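Local coordinates for pilin (Streptococcus pyogenes serotype M1, PDB 3GLE), which forms the backbone of the streptococcal pilus, stacking head to tail through intermolecular isopeptide bonds for adhesion to host cells, bacterial aggregation and biofilm formation, at residues Val122-Leu127 against Thr138-Tyr143; Phe39-Glu44 against Thr66-Thr71; Leu19-Asn24 against Ile151-Ser156; Thr254-Val259 against Asn268-Ser273. The protein carries 2 engineered substitutions. All coordinates share one frame; numbering follows the deposited sequence.

Interaction 1: Val122-Leu127 against Thr138-Tyr143; sequences VQVHVL and TYIVGY
His125 and Tyr139 stack their rings on the face of the sheet that also carries Gln123 and Val141. The stack is offset: the planes are 15° apart and the centroids 4.3 Å. Tyr139 CE2 sits over the imidazole, 3.5 Å from His125 CG, while His125 CB stands almost on the normal of the phenol ring in a CH-pi contact. Tyr139 can lie beneath its partner because its CG is placed between the backbone N and carbonyl carbon (chi1 61°), which swings the ring back across the neighbouring strand.

Polar side chains continue this face. His125 NE2 donates to Gln123 OE1 at 3.2 Å, reaching the amide oxygen from well above its carbonyl plane, and Gln123 NE2 is bonded in turn to the hydroxyl of Tyr99. The aliphatic CG of Gln123 rests against the edge of the Tyr143 ring.

The other face is aliphatic and buried. Val122 CG1 meets Ile140 CG2 at 3.6 Å, with Val124 CG2 a little farther from the same methyl, and Leu19 packs on both Val122 and Ile140.

Backbone bonds tie the strands antiparallel. Gln123 pairs with Val141 in both directions, Gln123 N to Val141 O being 2.7 Å. His125 N donates to Tyr139 O, whereas His125 O takes Thr138 N at 2.8 Å and, weakly, Tyr139 N at 3.4 Å. Thr138 and Tyr139 thus both stand opposite one residue: this is a classic beta bulge, set in the hairpin of strands 119-129 and 134-143 in a domain of the transthyretin clan.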
loop_
_atom_site.group_PDB
_atom_site.type_symbol
_atom_site.label_atom_id
_atom_site.label_comp_id
_atom_site.label_asym_id
_atom_site.label_seq_id
_atom_site.Cartn_x
_atom_site.Cartn_y
_atom_site.Cartn_z
ATOM N N VAL A 122 5.105 -21.447 -16.873
ATOM C CA VAL A 122 4.349 -21.176 -18.089
ATOM C C VAL A 122 4.802 -22.114 -19.220
ATOM O O VAL A 122 5.976 -22.125 -19.593
ATOM C CB VAL A 122 4.520 -19.693 -18.513
ATOM C CG1 VAL A 122 3.969 -19.444 -19.918
ATOM C CG2 VAL A 122 3.838 -18.797 -17.500
ATOM N N GLN A 123 3.864 -22.914 -19.723
ATOM C CA GLN A 123 4.072 -23.790 -20.866
ATOM C C GLN A 123 3.541 -23.129 -22.135
ATOM O O GLN A 123 2.334 -22.857 -22.239
ATOM C CB GLN A 123 3.293 -25.097 -20.723
ATOM C CG GLN A 123 3.554 -25.994 -19.526
ATOM C CD GLN A 123 2.781 -27.303 -19.685
ATOM O OE1 GLN A 123 1.567 -27.298 -19.931
ATOM N NE2 GLN A 123 3.489 -28.423 -19.612
ATOM N N VAL A 124 4.412 -22.906 -23.108
ATOM C CA VAL A 124 3.960 -22.418 -24.389
ATOM C C VAL A 124 3.966 -23.615 -25.315
ATOM O O VAL A 124 5.026 -24.227 -25.589
ATOM C CB VAL A 124 4.832 -21.260 -24.923
ATOM C CG1 VAL A 124 4.311 -20.751 -26.274
ATOM C CG2 VAL A 124 4.843 -20.113 -23.920
ATOM N N HIS A 125 2.770 -23.955 -25.763
ATOM C CA HIS A 125 2.561 -25.076 -26.646
ATOM C C HIS A 125 2.679 -24.614 -28.112
ATOM O O HIS A 125 1.824 -23.870 -28.612
ATOM C CB HIS A 125 1.193 -25.683 -26.402
ATOM C CG HIS A 125 1.046 -26.328 -25.067
ATOM N ND1 HIS A 125 0.926 -27.691 -24.916
ATOM C CD2 HIS A 125 0.957 -25.797 -23.824
ATOM C CE1 HIS A 125 0.786 -27.975 -23.634
ATOM N NE2 HIS A 125 0.799 -26.842 -22.953
ATOM N N VAL A 126 3.758 -25.044 -28.762
ATOM C CA VAL A 126 4.135 -24.570 -30.078
ATOM C C VAL A 126 3.879 -25.710 -31.053
ATOM O O VAL A 126 4.468 -26.786 -30.932
ATOM C CB VAL A 126 5.626 -24.125 -30.126
ATOM C CG1 VAL A 126 6.023 -23.728 -31.538
ATOM C CG2 VAL A 126 5.896 -22.967 -29.174
ATOM N N LEU A 127 2.940 -25.485 -31.965
ATOM C CA LEU A 127 2.488 -26.505 -32.892
ATOM C C LEU A 127 2.765 -26.026 -34.296
ATOM O O LEU A 127 2.746 -24.815 -34.567
ATOM C CB LEU A 127 0.971 -26.786 -32.746
ATOM C CG LEU A 127 0.230 -26.928 -31.402
ATOM C CD1 LEU A 127 -1.034 -27.833 -31.523
ATOM C CD2 LEU A 127 1.084 -27.372 -30.233
ATOM N N THR A 138 0.690 -21.569 -29.845
ATOM C CA THR A 138 -0.709 -21.833 -30.189
ATOM C C THR A 138 -1.609 -21.721 -28.986
ATOM O O THR A 138 -2.718 -21.162 -29.063
ATOM C CB THR A 138 -0.890 -23.200 -30.865
ATOM O OG1 THR A 138 -0.115 -23.222 -32.063
ATOM C CG2 THR A 138 -2.364 -23.460 -31.197
ATOM N N TYR A 139 -1.142 -22.285 -27.882
ATOM C CA TYR A 139 -1.741 -22.000 -26.606
ATOM C C TYR A 139 -0.780 -21.950 -25.442
ATOM O O TYR A 139 0.348 -22.470 -25.511
ATOM C CB TYR A 139 -2.973 -22.857 -26.329
ATOM C CG TYR A 139 -2.796 -24.339 -26.274
ATOM C CD1 TYR A 139 -2.899 -25.109 -27.428
ATOM C CD2 TYR A 139 -2.608 -24.980 -25.051
ATOM C CE1 TYR A 139 -2.779 -26.501 -27.376
ATOM C CE2 TYR A 139 -2.482 -26.367 -24.975
ATOM C CZ TYR A 139 -2.565 -27.122 -26.139
ATOM O OH TYR A 139 -2.439 -28.494 -26.067
ATOM N N ILE A 140 -1.231 -21.293 -24.376
ATOM C CA ILE A 140 -0.377 -20.997 -23.247
ATOM C C ILE A 140 -1.086 -21.338 -21.939
ATOM O O ILE A 140 -2.251 -20.965 -21.727
ATOM C CB ILE A 140 0.087 -19.541 -23.260
ATOM C CG1 ILE A 140 0.649 -19.155 -24.632
ATOM C CG2 ILE A 140 1.161 -19.321 -22.216
ATOM C CD1 ILE A 140 0.670 -17.641 -24.873
ATOM N N VAL A 141 -0.368 -22.078 -21.097
ATOM C CA VAL A 141 -0.872 -22.596 -19.829
ATOM C C VAL A 141 0.114 -22.233 -18.722
ATOM O O VAL A 141 1.335 -22.435 -18.865
ATOM C CB VAL A 141 -0.992 -24.136 -19.877
ATOM C CG1 VAL A 141 -1.576 -24.677 -18.602
ATOM C CG2 VAL A 141 -1.846 -24.573 -21.031
ATOM N N GLY A 142 -0.413 -21.693 -17.627
ATOM C CA GLY A 142 0.392 -21.345 -16.454
ATOM C C GLY A 142 -0.098 -22.028 -15.181
ATOM O O GLY A 142 -1.304 -22.279 -15.015
ATOM N N TYR A 143 0.831 -22.347 -14.284
ATOM C CA TYR A 143 0.457 -22.912 -12.990
ATOM C C TYR A 143 1.510 -22.628 -11.941
ATOM O O TYR A 143 2.676 -22.400 -12.272
ATOM C CB TYR A 143 0.165 -24.412 -13.094
ATOM C CG TYR A 143 1.207 -25.190 -13.843
ATOM C CD1 TYR A 143 1.117 -25.366 -15.224
ATOM C CD2 TYR A 143 2.295 -25.755 -13.170
ATOM C CE1 TYR A 143 2.094 -26.087 -15.915
ATOM C CE2 TYR A 143 3.274 -26.464 -13.848
ATOM C CZ TYR A 143 3.165 -26.631 -15.213
ATOM O OH TYR A 143 4.141 -27.335 -15.868
#

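Interaction 2: Phe39-Glu44 against Thr66-Thr71; sequences FTFKIE and TKVTYT
Phe39 and Phe41 both carry CG beside the backbone N and anti to the carbonyl carbon (chi1 -63° and -48°), and Tyr70 does the same; all three already stand on the Val68 face of the sheet, and the shared torsion sets how their rings lean there. The rings of Phe39 and Tyr70 touch at their borders, nearly perpendicular (planes at 87°), without stacking. Tyr70 CD2 comes to the edge of the Phe39 ring, 3.7 Å from CE2. Val68 wedges its CG2 between the two phenylalanines, 4.0 Å from Phe39 CB and 4.1 Å from Phe41 CE2.

On the opposite face Thr40 CG2 crosses the chain of Lys67, 3.9 Å from its CB. Polar ends turn to other partners: Thr40 OG1 bonds to Glu105 O, Lys67 NZ makes a salt bridge with Asp38, and the Tyr70 hydroxyl is bonded to Asn79 O.

The strands run antiparallel. Phe39 and Val68 exchange two backbone bonds, as do Phe41 and Thr66; the shortest is Phe41 N to Thr66 O at 2.8 Å, with Phe39 N to Val68 O at 2.9 Å. Thr40 and Lys67 form the non-hydrogen-bonded pair in between.

Beyond the pair, Phe41 lies against the ring of Phe153, and Phe39 makes a cation-pi contact with Lys23. Both phenylalanines also touch Glu104, which promotes the natural Lys23 cross-link, a bond missing from this engineered chain. An apolar wall of this kind would be expected to lower the local polarity around the lysine and glutamate, an environment that intramolecular isopeptide formation is generally thought to need.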
loop_
_atom_site.group_PDB
_atom_site.type_symbol
_atom_site.label_atom_id
_atom_site.label_comp_id
_atom_site.label_asym_id
_atom_site.label_seq_id
_atom_site.Cartn_x
_atom_site.Cartn_y
_atom_site.Cartn_z
ATOM N N PHE A 39 4.559 -2.362 -10.405
ATOM C CA PHE A 39 4.963 -3.741 -10.196
ATOM C C PHE A 39 5.489 -4.260 -11.518
ATOM O O PHE A 39 4.887 -4.005 -12.583
ATOM C CB PHE A 39 3.789 -4.578 -9.693
ATOM C CG PHE A 39 3.261 -4.133 -8.357
ATOM C CD1 PHE A 39 3.810 -4.638 -7.170
ATOM C CD2 PHE A 39 2.224 -3.206 -8.278
ATOM C CE1 PHE A 39 3.306 -4.241 -5.922
ATOM C CE2 PHE A 39 1.735 -2.775 -7.053
ATOM C CZ PHE A 39 2.267 -3.302 -5.866
ATOM N N THR A 40 6.624 -4.950 -11.466
ATOM C CA THR A 40 7.245 -5.480 -12.680
ATOM C C THR A 40 7.184 -7.008 -12.703
ATOM O O THR A 40 7.367 -7.655 -11.674
ATOM C CB THR A 40 8.722 -4.960 -12.863
ATOM O OG1 THR A 40 9.511 -5.305 -11.723
ATOM C CG2 THR A 40 8.752 -3.463 -12.962
ATOM N N PHE A 41 6.908 -7.585 -13.867
ATOM C CA PHE A 41 6.875 -9.031 -14.024
ATOM C C PHE A 41 7.890 -9.455 -15.055
ATOM O O PHE A 41 7.997 -8.844 -16.111
ATOM C CB PHE A 41 5.462 -9.502 -14.398
ATOM C CG PHE A 41 4.414 -8.914 -13.513
ATOM C CD1 PHE A 41 4.340 -9.290 -12.182
ATOM C CD2 PHE A 41 3.578 -7.921 -13.976
ATOM C CE1 PHE A 41 3.406 -8.732 -11.351
ATOM C CE2 PHE A 41 2.641 -7.347 -13.139
ATOM C CZ PHE A 41 2.567 -7.749 -11.822
ATOM N N LYS A 42 8.668 -10.471 -14.696
ATOM C CA LYS A 42 9.709 -10.986 -15.545
ATOM C C LYS A 42 9.333 -12.362 -16.043
ATOM O O LYS A 42 8.833 -13.217 -15.270
ATOM C CB LYS A 42 11.037 -11.062 -14.783
ATOM C CG LYS A 42 12.195 -11.578 -15.648
ATOM C CD LYS A 42 13.500 -11.529 -14.888
ATOM C CE LYS A 42 14.584 -12.258 -15.647
ATOM N NZ LYS A 42 15.901 -12.262 -14.905
ATOM N N ILE A 43 9.562 -12.563 -17.342
ATOM C CA ILE A 43 9.489 -13.888 -17.912
ATOM C C ILE A 43 10.872 -14.316 -18.427
ATOM O O ILE A 43 11.581 -13.556 -19.121
ATOM C CB ILE A 43 8.401 -14.029 -18.983
ATOM C CG1 ILE A 43 8.276 -15.505 -19.388
ATOM C CG2 ILE A 43 8.761 -13.205 -20.191
ATOM C CD1 ILE A 43 6.979 -15.866 -20.113
ATOM N N GLU A 44 11.259 -15.532 -18.070
ATOM C CA GLU A 44 12.533 -16.051 -18.539
ATOM C C GLU A 44 12.433 -17.531 -18.865
ATOM O O GLU A 44 11.545 -18.205 -18.341
ATOM C CB GLU A 44 13.607 -15.786 -17.487
ATOM C CG GLU A 44 13.242 -16.253 -16.105
ATOM C CD GLU A 44 14.368 -16.055 -15.099
ATOM O OE1 GLU A 44 15.459 -15.553 -15.486
ATOM O OE2 GLU A 44 14.149 -16.407 -13.915
ATOM N N THR A 66 7.259 -6.831 -18.212
ATOM C CA THR A 66 6.096 -5.993 -18.417
ATOM C C THR A 66 5.596 -5.499 -17.062
ATOM O O THR A 66 5.856 -6.134 -16.020
ATOM C CB THR A 66 5.002 -6.733 -19.240
ATOM O OG1 THR A 66 4.035 -5.790 -19.719
ATOM C CG2 THR A 66 4.298 -7.798 -18.404
ATOM N N LYS A 67 4.882 -4.381 -17.037
ATOM C CA LYS A 67 4.540 -3.828 -15.744
ATOM C C LYS A 67 3.211 -3.131 -15.682
ATOM O O LYS A 67 2.644 -2.760 -16.711
ATOM C CB LYS A 67 5.666 -2.908 -15.254
ATOM C CG LYS A 67 5.641 -1.514 -15.787
ATOM C CD LYS A 67 6.858 -0.734 -15.241
ATOM C CE LYS A 67 6.564 0.757 -15.132
ATOM N NZ LYS A 67 7.605 1.487 -14.365
ATOM N N VAL A 68 2.719 -2.980 -14.461
ATOM C CA VAL A 68 1.523 -2.229 -14.208
ATOM C C VAL A 68 1.851 -1.115 -13.192
ATOM O O VAL A 68 2.734 -1.276 -12.346
ATOM C CB VAL A 68 0.404 -3.126 -13.627
ATOM C CG1 VAL A 68 -0.030 -4.183 -14.647
ATOM C CG2 VAL A 68 0.860 -3.776 -12.300
ATOM N N THR A 69 1.118 -0.009 -13.271
ATOM C CA THR A 69 1.394 1.151 -12.443
ATOM C C THR A 69 0.137 1.628 -11.717
ATOM O O THR A 69 -0.920 1.777 -12.323
ATOM C CB THR A 69 1.961 2.287 -13.312
ATOM O OG1 THR A 69 3.108 1.786 -14.024
ATOM C CG2 THR A 69 2.335 3.497 -12.440
ATOM N N TYR A 70 0.250 1.825 -10.413
ATOM C CA TYR A 70 -0.831 2.414 -9.629
ATOM C C TYR A 70 -0.484 3.869 -9.331
ATOM O O TYR A 70 0.697 4.188 -9.146
ATOM C CB TYR A 70 -1.032 1.653 -8.320
ATOM C CG TYR A 70 -1.604 0.269 -8.514
ATOM C CD1 TYR A 70 -2.981 0.040 -8.392
ATOM C CD2 TYR A 70 -0.778 -0.812 -8.850
ATOM C CE1 TYR A 70 -3.526 -1.258 -8.601
ATOM C CE2 TYR A 70 -1.310 -2.103 -9.054
ATOM C CZ TYR A 70 -2.683 -2.319 -8.933
ATOM O OH TYR A 70 -3.203 -3.603 -9.125
ATOM N N THR A 71 -1.509 4.732 -9.301
ATOM C CA THR A 71 -1.373 6.122 -8.866
ATOM C C THR A 71 -2.454 6.438 -7.851
ATOM O O THR A 71 -3.443 5.703 -7.753
ATOM C CB THR A 71 -1.532 7.113 -10.021
ATOM O OG1 THR A 71 -2.837 6.978 -10.596
ATOM C CG2 THR A 71 -0.490 6.853 -11.105
#

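Interaction 3: Leu19-Asn24 against Ile151-Ser156. Engineered in segment 151-156: Ala155 (natural residue Asn).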
loop_
_atom_site.group_PDB
_atom_site.type_symbol
_atom_site.label_atom_id
_atom_site.label_comp_id
_atom_site.label_asym_id
_atom_site.label_seq_id
_atom_site.Cartn_x
_atom_site.Cartn_y
_atom_site.Cartn_z
ATOM N N LEU A 19 0.082 -13.269 -23.676
ATOM C CA LEU A 19 -0.199 -13.757 -22.321
ATOM C C LEU A 19 -0.386 -12.601 -21.340
ATOM O O LEU A 19 0.538 -11.822 -21.081
ATOM C CB LEU A 19 0.921 -14.696 -21.856
ATOM C CG LEU A 19 0.945 -15.206 -20.413
ATOM C CD1 LEU A 19 -0.242 -16.172 -20.132
ATOM C CD2 LEU A 19 2.297 -15.859 -20.143
ATOM N N THR A 20 -1.593 -12.523 -20.785
ATOM C CA THR A 20 -1.978 -11.502 -19.833
ATOM C C THR A 20 -1.463 -11.854 -18.446
ATOM O O THR A 20 -1.496 -13.010 -18.034
ATOM C CB THR A 20 -3.506 -11.395 -19.783
ATOM O OG1 THR A 20 -3.992 -11.121 -21.100
ATOM C CG2 THR A 20 -3.983 -10.277 -18.839
ATOM N N VAL A 21 -0.973 -10.850 -17.738
ATOM C CA VAL A 21 -0.672 -10.953 -16.330
ATOM C C VAL A 21 -1.584 -9.963 -15.613
ATOM O O VAL A 21 -1.806 -8.863 -16.109
ATOM C CB VAL A 21 0.796 -10.602 -16.023
ATOM C CG1 VAL A 21 1.070 -10.726 -14.540
ATOM C CG2 VAL A 21 1.714 -11.496 -16.793
ATOM N N THR A 22 -2.115 -10.368 -14.459
ATOM C CA THR A 22 -3.013 -9.527 -13.664
ATOM C C THR A 22 -2.372 -9.199 -12.330
ATOM O O THR A 22 -1.784 -10.070 -11.686
ATOM C CB THR A 22 -4.393 -10.221 -13.486
ATOM O OG1 THR A 22 -4.996 -10.370 -14.770
ATOM C CG2 THR A 22 -5.363 -9.406 -12.646
ATOM N N LYS A 23 -2.444 -7.934 -11.928
ATOM C CA LYS A 23 -2.085 -7.542 -10.570
ATOM C C LYS A 23 -3.334 -7.181 -9.792
ATOM O O LYS A 23 -4.152 -6.429 -10.277
ATOM C CB LYS A 23 -1.158 -6.333 -10.565
ATOM C CG LYS A 23 -0.724 -5.948 -9.176
ATOM C CD LYS A 23 0.337 -6.892 -8.640
ATOM C CE LYS A 23 0.605 -6.641 -7.155
ATOM N NZ LYS A 23 1.598 -7.640 -6.632
ATOM N N ASN A 24 -3.446 -7.701 -8.574
ATOM C CA ASN A 24 -4.495 -7.321 -7.636
ATOM C C ASN A 24 -3.937 -6.718 -6.338
ATOM O O ASN A 24 -3.005 -7.247 -5.765
ATOM C CB ASN A 24 -5.387 -8.534 -7.340
ATOM C CG ASN A 24 -6.393 -8.772 -8.439
ATOM O OD1 ASN A 24 -7.293 -7.960 -8.640
ATOM N ND2 ASN A 24 -6.237 -9.866 -9.180
ATOM N N ILE A 151 -2.359 -16.047 -14.822
ATOM C CA ILE A 151 -1.232 -15.484 -14.120
ATOM C C ILE A 151 -1.684 -14.241 -13.347
ATOM O O ILE A 151 -1.941 -13.179 -13.928
ATOM C CB ILE A 151 -0.090 -15.170 -15.049
ATOM C CG1 ILE A 151 0.217 -16.410 -15.882
ATOM C CG2 ILE A 151 1.121 -14.722 -14.237
ATOM C CD1 ILE A 151 1.329 -16.222 -16.758
ATOM N N GLN A 152 -1.795 -14.423 -12.030
ATOM C CA GLN A 152 -2.233 -13.376 -11.124
ATOM C C GLN A 152 -1.235 -13.229 -9.973
ATOM O O GLN A 152 -0.780 -14.228 -9.393
ATOM C CB GLN A 152 -3.629 -13.698 -10.573
ATOM C CG GLN A 152 -4.770 -13.515 -11.565
ATOM C CD GLN A 152 -6.085 -14.146 -11.098
ATOM O OE1 GLN A 152 -6.104 -15.011 -10.212
ATOM N NE2 GLN A 152 -7.187 -13.724 -11.709
ATOM N N PHE A 153 -0.888 -11.987 -9.664
ATOM C CA PHE A 153 -0.066 -11.659 -8.508
ATOM C C PHE A 153 -0.930 -10.799 -7.613
ATOM O O PHE A 153 -1.665 -9.958 -8.099
ATOM C CB PHE A 153 1.216 -10.940 -8.906
ATOM C CG PHE A 153 2.176 -11.813 -9.639
ATOM C CD1 PHE A 153 3.046 -12.658 -8.945
ATOM C CD2 PHE A 153 2.180 -11.846 -11.029
ATOM C CE1 PHE A 153 3.923 -13.476 -9.622
ATOM C CE2 PHE A 153 3.075 -12.672 -11.711
ATOM C CZ PHE A 153 3.939 -13.494 -11.005
ATOM N N LYS A 154 -0.890 -11.077 -6.319
ATOM C CA LYS A 154 -1.678 -10.341 -5.338
ATOM C C LYS A 154 -0.729 -9.716 -4.319
ATOM O O LYS A 154 0.194 -10.381 -3.836
ATOM C CB LYS A 154 -2.631 -11.289 -4.619
ATOM C CG LYS A 154 -3.653 -10.579 -3.713
ATOM C CD LYS A 154 -4.705 -11.559 -3.231
ATOM C CE LYS A 154 -4.171 -12.486 -2.132
ATOM N NZ LYS A 154 -5.249 -13.424 -1.676
ATOM N N ALA A 155 -0.924 -8.435 -4.028
ATOM C CA ALA A 155 -0.198 -7.781 -2.938
ATOM C C ALA A 155 -1.211 -7.263 -1.916
ATOM O O ALA A 155 -2.285 -6.797 -2.304
ATOM C CB ALA A 155 0.605 -6.633 -3.489
ATOM N N SER A 156 -0.903 -7.356 -0.620
ATOM C CA SER A 156 -1.735 -6.666 0.380
ATOM C C SER A 156 -1.225 -5.241 0.580
ATOM O O SER A 156 -0.023 -4.991 0.555
ATOM C CB SER A 156 -1.848 -7.437 1.694
ATOM O OG SER A 156 -0.584 -7.969 2.061
HETATM O O HOH W 1 -2.961 -15.223 -17.491
HETATM O O HOH W 2 -4.321 -12.750 -15.617
#
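Strands 19-24 and 151-156 run parallel, 18° apart, and their backbones interlock through Thr22 and Asn24, each of which donates its N and accepts at its O; Thr22 N to Ile151 O and Phe153 N to Thr22 O are both 2.9 Å. Where the pairing begins, one water bridges Thr20 O and Ile151 N, and a second joins Thr22 OG1 to Ile151 O.

Lys23 shares the buried face with Val21, Ile151 and Phe153. Its chain leaves anti to the backbone N and turns about CB-CG (chi2 76°), which carries the amine over to the neighbouring strand, where NZ stands 3.4 Å from Ala155 CB and CE 3.7 Å from the same methyl. NZ makes a salt bridge with Glu104 and a cation-pi contact with Phe39. Next to it Val21 CG1 approaches the edge of the Phe153 ring, 3.8 Å from CD2, and Leu19 CD2 meets Ile151 CD1 at 3.5 Å.

Ala155 is an engineered replacement of the natural asparagine, the partner of Lys23 in the cross-link, so the bond is absent here. What remains is the unlinked Lys-Glu half of an intramolecular isopeptide site, placed between parallel strands that belong to distant parts of the domain's sequence.

Interaction 4: Thr254-Val259 against Asn268-Ser273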
loop_
_atom_site.group_PDB
_atom_site.type_symbol
_atom_site.label_atom_id
_atom_site.label_comp_id
_atom_site.label_asym_id
_atom_site.label_seq_id
_atom_site.Cartn_x
_atom_site.Cartn_y
_atom_site.Cartn_z
ATOM N N THR A 254 0.741 23.249 32.089
ATOM C CA THR A 254 1.913 22.587 31.553
ATOM C C THR A 254 1.431 21.464 30.610
ATOM O O THR A 254 0.427 20.803 30.877
ATOM C CB THR A 254 2.900 22.046 32.638
ATOM O OG1 THR A 254 2.334 20.895 33.275
ATOM C CG2 THR A 254 3.229 23.114 33.698
ATOM N N THR A 255 2.142 21.274 29.511
ATOM C CA THR A 255 1.773 20.291 28.487
ATOM C C THR A 255 2.874 19.251 28.278
ATOM O O THR A 255 4.042 19.593 28.225
ATOM C CB THR A 255 1.456 20.970 27.159
ATOM O OG1 THR A 255 0.426 21.934 27.387
ATOM C CG2 THR A 255 0.979 19.940 26.105
ATOM N N ASN A 256 2.471 17.983 28.229
ATOM C CA ASN A 256 3.369 16.884 27.927
ATOM C C ASN A 256 2.699 15.978 26.881
ATOM O O ASN A 256 1.460 15.875 26.845
ATOM C CB ASN A 256 3.726 16.129 29.217
ATOM C CG ASN A 256 4.581 16.976 30.187
ATOM O OD1 ASN A 256 5.795 17.040 30.060
ATOM N ND2 ASN A 256 3.934 17.619 31.150
ATOM N N VAL A 257 3.499 15.342 26.028
ATOM C CA VAL A 257 2.957 14.475 24.987
ATOM C C VAL A 257 3.424 13.054 25.268
ATOM O O VAL A 257 4.564 12.839 25.657
ATOM C CB VAL A 257 3.440 14.893 23.560
ATOM C CG1 VAL A 257 2.639 14.196 22.502
ATOM C CG2 VAL A 257 3.340 16.376 23.361
ATOM N N GLU A 258 2.533 12.092 25.082
ATOM C CA GLU A 258 2.932 10.690 25.022
ATOM C C GLU A 258 2.699 10.184 23.615
ATOM O O GLU A 258 1.613 10.329 23.090
ATOM C CB GLU A 258 2.107 9.852 25.977
ATOM C CG GLU A 258 2.215 10.244 27.430
ATOM C CD GLU A 258 1.191 9.503 28.265
ATOM O OE1 GLU A 258 0.111 10.088 28.584
ATOM O OE2 GLU A 258 1.467 8.319 28.562
ATOM N N VAL A 259 3.706 9.580 23.015
ATOM C CA VAL A 259 3.587 9.044 21.662
ATOM C C VAL A 259 3.658 7.532 21.809
ATOM O O VAL A 259 4.667 6.992 22.233
ATOM C CB VAL A 259 4.702 9.590 20.759
ATOM C CG1 VAL A 259 4.691 8.913 19.392
ATOM C CG2 VAL A 259 4.553 11.089 20.612
ATOM N N ASN A 268 7.893 9.831 25.781
ATOM C CA ASN A 268 7.402 11.022 26.495
ATOM C C ASN A 268 8.157 12.294 26.110
ATOM O O ASN A 268 9.400 12.313 26.061
ATOM C CB ASN A 268 7.424 10.831 28.021
ATOM C CG ASN A 268 6.783 9.514 28.444
ATOM O OD1 ASN A 268 7.435 8.463 28.471
ATOM N ND2 ASN A 268 5.509 9.554 28.731
ATOM N N ILE A 269 7.401 13.349 25.827
ATOM C CA ILE A 269 7.983 14.597 25.367
ATOM C C ILE A 269 7.424 15.713 26.204
ATOM O O ILE A 269 6.200 15.859 26.296
ATOM C CB ILE A 269 7.640 14.893 23.880
ATOM C CG1 ILE A 269 7.904 13.671 22.992
ATOM C CG2 ILE A 269 8.451 16.096 23.385
ATOM C CD1 ILE A 269 7.471 13.843 21.563
ATOM N N ALA A 270 8.318 16.479 26.826
ATOM C CA ALA A 270 7.941 17.709 27.503
ATOM C C ALA A 270 7.545 18.750 26.444
ATOM O O ALA A 270 8.275 19.000 25.489
ATOM C CB ALA A 270 9.088 18.224 28.338
ATOM N N GLY A 271 6.371 19.330 26.568
ATOM C CA GLY A 271 6.068 20.442 25.690
ATOM C C GLY A 271 4.877 20.165 24.825
ATOM O O GLY A 271 4.096 19.281 25.133
ATOM N N ASN A 272 4.771 20.893 23.714
ATOM C CA ASN A 272 3.509 20.975 22.982
ATOM C C ASN A 272 3.510 20.385 21.580
ATOM O O ASN A 272 2.496 20.458 20.887
ATOM C CB ASN A 272 2.996 22.418 22.967
ATOM C CG ASN A 272 3.984 23.366 22.339
ATOM O OD1 ASN A 272 4.818 22.957 21.521
ATOM N ND2 ASN A 272 3.917 24.637 22.723
ATOM N N SER A 273 4.620 19.769 21.181
ATOM C CA SER A 273 4.714 19.157 19.864
ATOM C C SER A 273 5.359 17.768 19.862
ATOM O O SER A 273 6.264 17.475 20.643
ATOM C CB SER A 273 5.506 20.063 18.916
ATOM O OG SER A 273 5.450 19.550 17.593
HETATM O O HOH W 3 4.190 7.281 29.240
#
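The beta hairpin of strands 254-261 and 267-270 holds this contact, at the surface of the domain with the Lys166-Asn290 cross-link. Val257 and Ile269 form its hydrogen-bonded pair: Val257 N donates to Ile269 O at 2.8 Å, nearly straight, and Ile269 N answers to Val257 O. Past Ala270 the second segment leaves the strand. Gly271 N still reaches Thr255 O at 2.9 Å, though the bond is bent to 142° and the donor is tilted from the carbonyl plane. Gly271 adopts a positive phi of 119°, and with this backbone a CB would be jammed against the carbonyl oxygen of Ala270. The glycine's own carbonyl oxygen lies 3.3 Å from Thr255 CG2 and 3.5 Å from Val257 CG2.

Side chains split between two faces. On the inner one Val259 CG2 touches Ile269 CD1 at 4.1 Å, while Val257 packs on Ile286 and Phe288. On the outer one Glu258 and Asn268 run side by side, carboxylate and amide planes 16° apart, with a water between them that accepts from Asn268 ND2 at 2.7 Å and donates to Glu258 OE2 at 3.0 Å.

Thr255 OG1 hydrogen-bonds both Asn290 OD1 and Glu245 OE2, which ties the hairpin to the cross-link and to Glu245, which promotes it. The hydroxyl is thus engaged by the polar groups of the isopeptide site, while the CG2 methyl only packs against the glycine carbonyl.

How the interactions relate
Interactions 1, 2 and 3 all lie in the N-terminal domain, and interaction 4 in the other, across the centre of the chain. Residues 19-24 and 151-156 close a long loop that holds interaction 2 and then interaction 1 in series. Interactions 1 and 2 reach one sheet and interaction 3 a second; Val122 meets Ile151, while Phe41 meets Phe153, as the sheets pack together. Centres are about 9 Å apart for interactions 2 and 3, and about 18 Å for 1 and 3. Interaction 4 lies about 46 Å from interaction 3. Strand 151-169, interrupted by a bulge or short loop, leads from the first domain into the second; each has its own isopeptide site, the first unlinked in this engineered chain.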